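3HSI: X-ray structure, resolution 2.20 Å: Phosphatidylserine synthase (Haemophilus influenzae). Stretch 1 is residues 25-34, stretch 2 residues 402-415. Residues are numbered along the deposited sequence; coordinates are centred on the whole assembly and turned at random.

Stretch 1 (25-34) QAEQIEFLGS
Stretch 2, residues 402-415: QQLLAQVEKEQNQI

How do the two backbones run past each other? Residues Ala-26 to Gln-28 form a 3-10 segment, with Gln-28 N hydrogen-bonded to Gln-25 O at 3.0 Å and Ile-29 N to Ala-26 O at 3.2 Å, before the chain extends as a strand that includes Ile-29, Glu-30 and Phe-31 (phi/psi -118/136, -129/132, -93/115). A type I turn from Gln-402 to Leu-405 leads into the helix Leu-405 to Ile-415. Strand and helix run nearly parallel, at 19°, with axes 9.0 Å apart; CA atoms pair Ala-26 with Leu-404 (6.4 Å) and Phe-31 with Glu-411 (6.6 Å).

Which side chains fill the gap? The contact buries 476 Å², both sides summed. Strand alternation sends Ile-29 (chi1 m) and Phe-31 toward the helix and exposed Glu-30 away. Buried Leu-404 (chi1 -97°, chi2 t) serves both: its CD2 lies 4.0 Å from Ile-29 CD1, and its CD1 meets the Phe-31 ring edge, 3.8 Å from CE1. Small Ala-26 packs its CB 4.3 Å from Gln-403 O.

How is the Phe-31 ring held? With chi1 -65° and chi2 93°, it leans back toward the N-terminal end of the helix: CD1 is 3.9 Å from Gln-407 CB, CZ 4.3 Å from Val-408 CG2, and CD2 3.5 Å from Glu-411 OE1. Phe-31 has the largest area covered by the opposite stretch.

What polar links join the stretches? The primary amide of Gln-407 (m, t, chi3 -98°) has two N-H donors, enough for a carbonyl and a water. NE2 gives Ile-29 O a weak hydrogen bond, 3.1 Å at 124°, and a water accepts from both Gln-407 NE2 and Phe-31 N, at 3.0 Å each, so NE2 reaches the strand once directly, though weakly, and once through water. A second water donates to Glu-411 OE2 at 2.8 Å and Leu-32 O at 2.6 Å; both oxygens of this buried carboxylate (t, t) are also hydrogen-bonded elsewhere in the structure, so its burial leaves neither unsatisfied.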

# COMPACT_ATOMS: atom_id res chain seq x y z
N GLN C 25 15.74 30.57 21.60
CA GLN C 25 16.83 31.52 21.36
C GLN C 25 17.77 31.00 20.28
O GLN C 25 17.91 29.78 20.10
CB GLN C 25 17.54 31.89 22.66
CG GLN C 25 16.52 32.25 23.71
CD GLN C 25 16.96 33.40 24.53
OE1 GLN C 25 18.05 33.36 25.11
NE2 GLN C 25 16.13 34.45 24.60
N ALA C 26 18.37 31.92 19.53
CA ALA C 26 19.25 31.57 18.42
C ALA C 26 20.48 30.80 18.90
O ALA C 26 20.99 29.89 18.22
CB ALA C 26 19.67 32.84 17.63
N GLU C 27 20.95 31.19 20.08
CA GLU C 27 22.06 30.56 20.74
C GLU C 27 21.73 29.12 21.14
O GLU C 27 22.63 28.33 21.39
CB GLU C 27 22.38 31.33 22.01
CG GLU C 27 21.38 31.02 23.09
CD GLU C 27 21.60 31.77 24.37
OE1 GLU C 27 22.71 32.33 24.57
OE2 GLU C 27 20.66 31.77 25.20
N GLN C 28 20.45 28.77 21.23
CA GLN C 28 20.08 27.42 21.66
C GLN C 28 20.15 26.44 20.51
O GLN C 28 19.97 25.25 20.73
CB GLN C 28 18.68 27.37 22.27
CG GLN C 28 18.49 28.13 23.59
CD GLN C 28 17.03 28.14 24.04
OE1 GLN C 28 16.11 28.57 23.30
NE2 GLN C 28 16.80 27.66 25.26
N ILE C 29 20.38 26.92 19.28
CA ILE C 29 20.45 26.03 18.10
C ILE C 29 21.81 26.09 17.44
O ILE C 29 22.35 27.18 17.25
CB ILE C 29 19.40 26.40 16.99
CG1 ILE C 29 18.08 26.76 17.60
CG2 ILE C 29 19.17 25.22 16.03
CD1 ILE C 29 17.55 28.09 17.13
N GLU C 30 22.34 24.92 17.09
CA GLU C 30 23.55 24.80 16.24
C GLU C 30 23.27 23.84 15.09
O GLU C 30 22.74 22.75 15.30
CB GLU C 30 24.74 24.25 17.03
CG GLU C 30 25.15 25.11 18.21
CD GLU C 30 26.32 24.52 19.00
OE1 GLU C 30 27.04 23.65 18.44
OE2 GLU C 30 26.51 24.94 20.16
N PHE C 31 23.62 24.25 13.88
CA PHE C 31 23.65 23.36 12.71
C PHE C 31 25.10 22.82 12.65
O PHE C 31 26.01 23.60 12.47
CB PHE C 31 23.36 24.14 11.42
CG PHE C 31 21.97 24.70 11.34
CD1 PHE C 31 21.71 26.00 11.77
CD2 PHE C 31 20.91 23.94 10.83
CE1 PHE C 31 20.42 26.53 11.70
CE2 PHE C 31 19.61 24.46 10.77
CZ PHE C 31 19.37 25.76 11.21
N LEU C 32 25.28 21.52 12.85
CA LEU C 32 26.60 20.85 12.75
C LEU C 32 27.03 20.76 11.29
O LEU C 32 26.18 20.79 10.40
CB LEU C 32 26.55 19.44 13.36
CG LEU C 32 25.93 19.25 14.75
CD1 LEU C 32 26.14 17.80 15.22
CD2 LEU C 32 26.47 20.24 15.79
N GLY C 33 28.33 20.65 11.04
CA GLY C 33 28.85 20.78 9.68
C GLY C 33 28.99 19.48 8.88
O GLY C 33 28.95 19.50 7.66
N SER C 34 29.15 18.36 9.57
CA SER C 34 29.62 17.14 8.91
C SER C 34 29.25 15.95 9.76
O SER C 34 28.92 16.11 10.93
CB SER C 34 31.13 17.20 8.82
OG SER C 34 31.64 17.10 10.14
N GLN C 402 14.26 36.85 10.96
CA GLN C 402 15.51 36.37 10.38
C GLN C 402 16.64 36.26 11.40
O GLN C 402 17.78 36.48 11.08
CB GLN C 402 15.95 37.22 9.17
CG GLN C 402 15.10 36.96 7.91
CD GLN C 402 13.63 37.35 8.09
OE1 GLN C 402 12.73 36.49 8.10
NE2 GLN C 402 13.40 38.63 8.27
N GLN C 403 16.30 35.89 12.63
CA GLN C 403 17.33 35.66 13.64
C GLN C 403 18.29 34.52 13.28
O GLN C 403 19.43 34.53 13.71
CB GLN C 403 16.68 35.38 14.98
CG GLN C 403 15.91 36.56 15.53
CD GLN C 403 15.07 36.12 16.69
OE1 GLN C 403 13.88 35.88 16.52
NE2 GLN C 403 15.69 35.94 17.86
N LEU C 404 17.83 33.56 12.48
CA LEU C 404 18.67 32.42 12.08
C LEU C 404 19.32 32.55 10.71
O LEU C 404 20.02 31.62 10.27
CB LEU C 404 17.87 31.13 12.09
CG LEU C 404 17.87 30.17 13.27
CD1 LEU C 404 17.50 28.75 12.76
CD2 LEU C 404 19.21 30.16 14.08
N LEU C 405 19.09 33.65 10.00
CA LEU C 405 19.46 33.71 8.58
C LEU C 405 20.93 33.39 8.36
O LEU C 405 21.27 32.71 7.39
CB LEU C 405 19.13 35.08 7.98
CG LEU C 405 19.31 35.22 6.45
CD1 LEU C 405 18.53 34.17 5.69
CD2 LEU C 405 18.89 36.62 5.98
N ALA C 406 21.82 33.88 9.24
CA ALA C 406 23.25 33.67 9.03
C ALA C 406 23.63 32.20 9.20
O ALA C 406 24.38 31.66 8.41
CB ALA C 406 24.10 34.58 9.99
N GLN C 407 23.16 31.57 10.26
CA GLN C 407 23.38 30.15 10.43
C GLN C 407 22.74 29.31 9.31
O GLN C 407 23.35 28.36 8.86
CB GLN C 407 22.87 29.69 11.79
CG GLN C 407 23.68 30.23 12.95
CD GLN C 407 22.90 30.23 14.23
OE1 GLN C 407 22.35 31.26 14.61
NE2 GLN C 407 22.81 29.07 14.89
N VAL C 408 21.52 29.62 8.88
CA VAL C 408 20.89 28.83 7.76
C VAL C 408 21.78 28.90 6.50
O VAL C 408 22.03 27.89 5.85
CB VAL C 408 19.45 29.31 7.41
CG1 VAL C 408 18.96 28.75 6.05
CG2 VAL C 408 18.46 28.92 8.49
N GLU C 409 22.30 30.09 6.20
CA GLU C 409 23.07 30.25 4.97
C GLU C 409 24.42 29.54 5.05
O GLU C 409 24.90 29.02 4.07
CB GLU C 409 23.28 31.73 4.63
CG GLU C 409 23.63 31.90 3.16
CD GLU C 409 24.34 33.20 2.88
OE1 GLU C 409 25.26 33.59 3.66
OE2 GLU C 409 23.98 33.83 1.87
N LYS C 410 25.03 29.57 6.22
CA LYS C 410 26.27 28.85 6.45
C LYS C 410 26.10 27.34 6.21
O LYS C 410 26.92 26.71 5.52
CB LYS C 410 26.76 29.12 7.86
CG LYS C 410 27.90 28.22 8.30
CD LYS C 410 28.32 28.59 9.71
CE LYS C 410 29.82 28.50 9.88
NZ LYS C 410 30.24 27.09 9.88
N GLU C 411 25.04 26.75 6.77
CA GLU C 411 24.75 25.34 6.54
C GLU C 411 24.46 25.13 5.05
O GLU C 411 24.95 24.16 4.46
CB GLU C 411 23.56 24.81 7.41
CG GLU C 411 23.35 23.27 7.25
CD GLU C 411 21.93 22.74 7.65
OE1 GLU C 411 20.92 23.41 7.39
OE2 GLU C 411 21.84 21.64 8.23
N GLN C 412 23.72 26.04 4.43
CA GLN C 412 23.36 25.80 3.01
C GLN C 412 24.61 25.90 2.09
O GLN C 412 24.70 25.18 1.11
CB GLN C 412 22.29 26.79 2.54
CG GLN C 412 20.84 26.40 2.88
CD GLN C 412 19.85 27.53 2.53
OE1 GLN C 412 20.27 28.62 2.20
NE2 GLN C 412 18.57 27.28 2.64
N ASN C 413 25.54 26.81 2.42
CA ASN C 413 26.78 26.94 1.65
C ASN C 413 27.71 25.76 1.83
O ASN C 413 28.41 25.39 0.89
CB ASN C 413 27.52 28.25 1.98
CG ASN C 413 26.90 29.46 1.28
OD1 ASN C 413 26.24 29.31 0.24
ND2 ASN C 413 27.06 30.65 1.86
N GLN C 414 27.74 25.18 3.03
CA GLN C 414 28.46 23.93 3.25
C GLN C 414 27.84 22.83 2.38
O GLN C 414 28.56 22.10 1.67
CB GLN C 414 28.45 23.50 4.71
CG GLN C 414 29.34 22.29 4.97
CD GLN C 414 30.76 22.46 4.38
OE1 GLN C 414 31.54 23.31 4.82
NE2 GLN C 414 31.09 21.66 3.38
N ILE C 415 26.53 22.73 2.42
CA ILE C 415 25.82 21.75 1.61
C ILE C 415 26.17 21.85 0.13
O ILE C 415 26.47 20.83 -0.50
CB ILE C 415 24.30 21.80 1.84
CG1 ILE C 415 23.96 21.23 3.20
CG2 ILE C 415 23.54 20.97 0.77
CD1 ILE C 415 22.60 21.65 3.73
O HOH W 1 24.76 27.02 13.80
O HOH W 2 23.93 20.06 9.21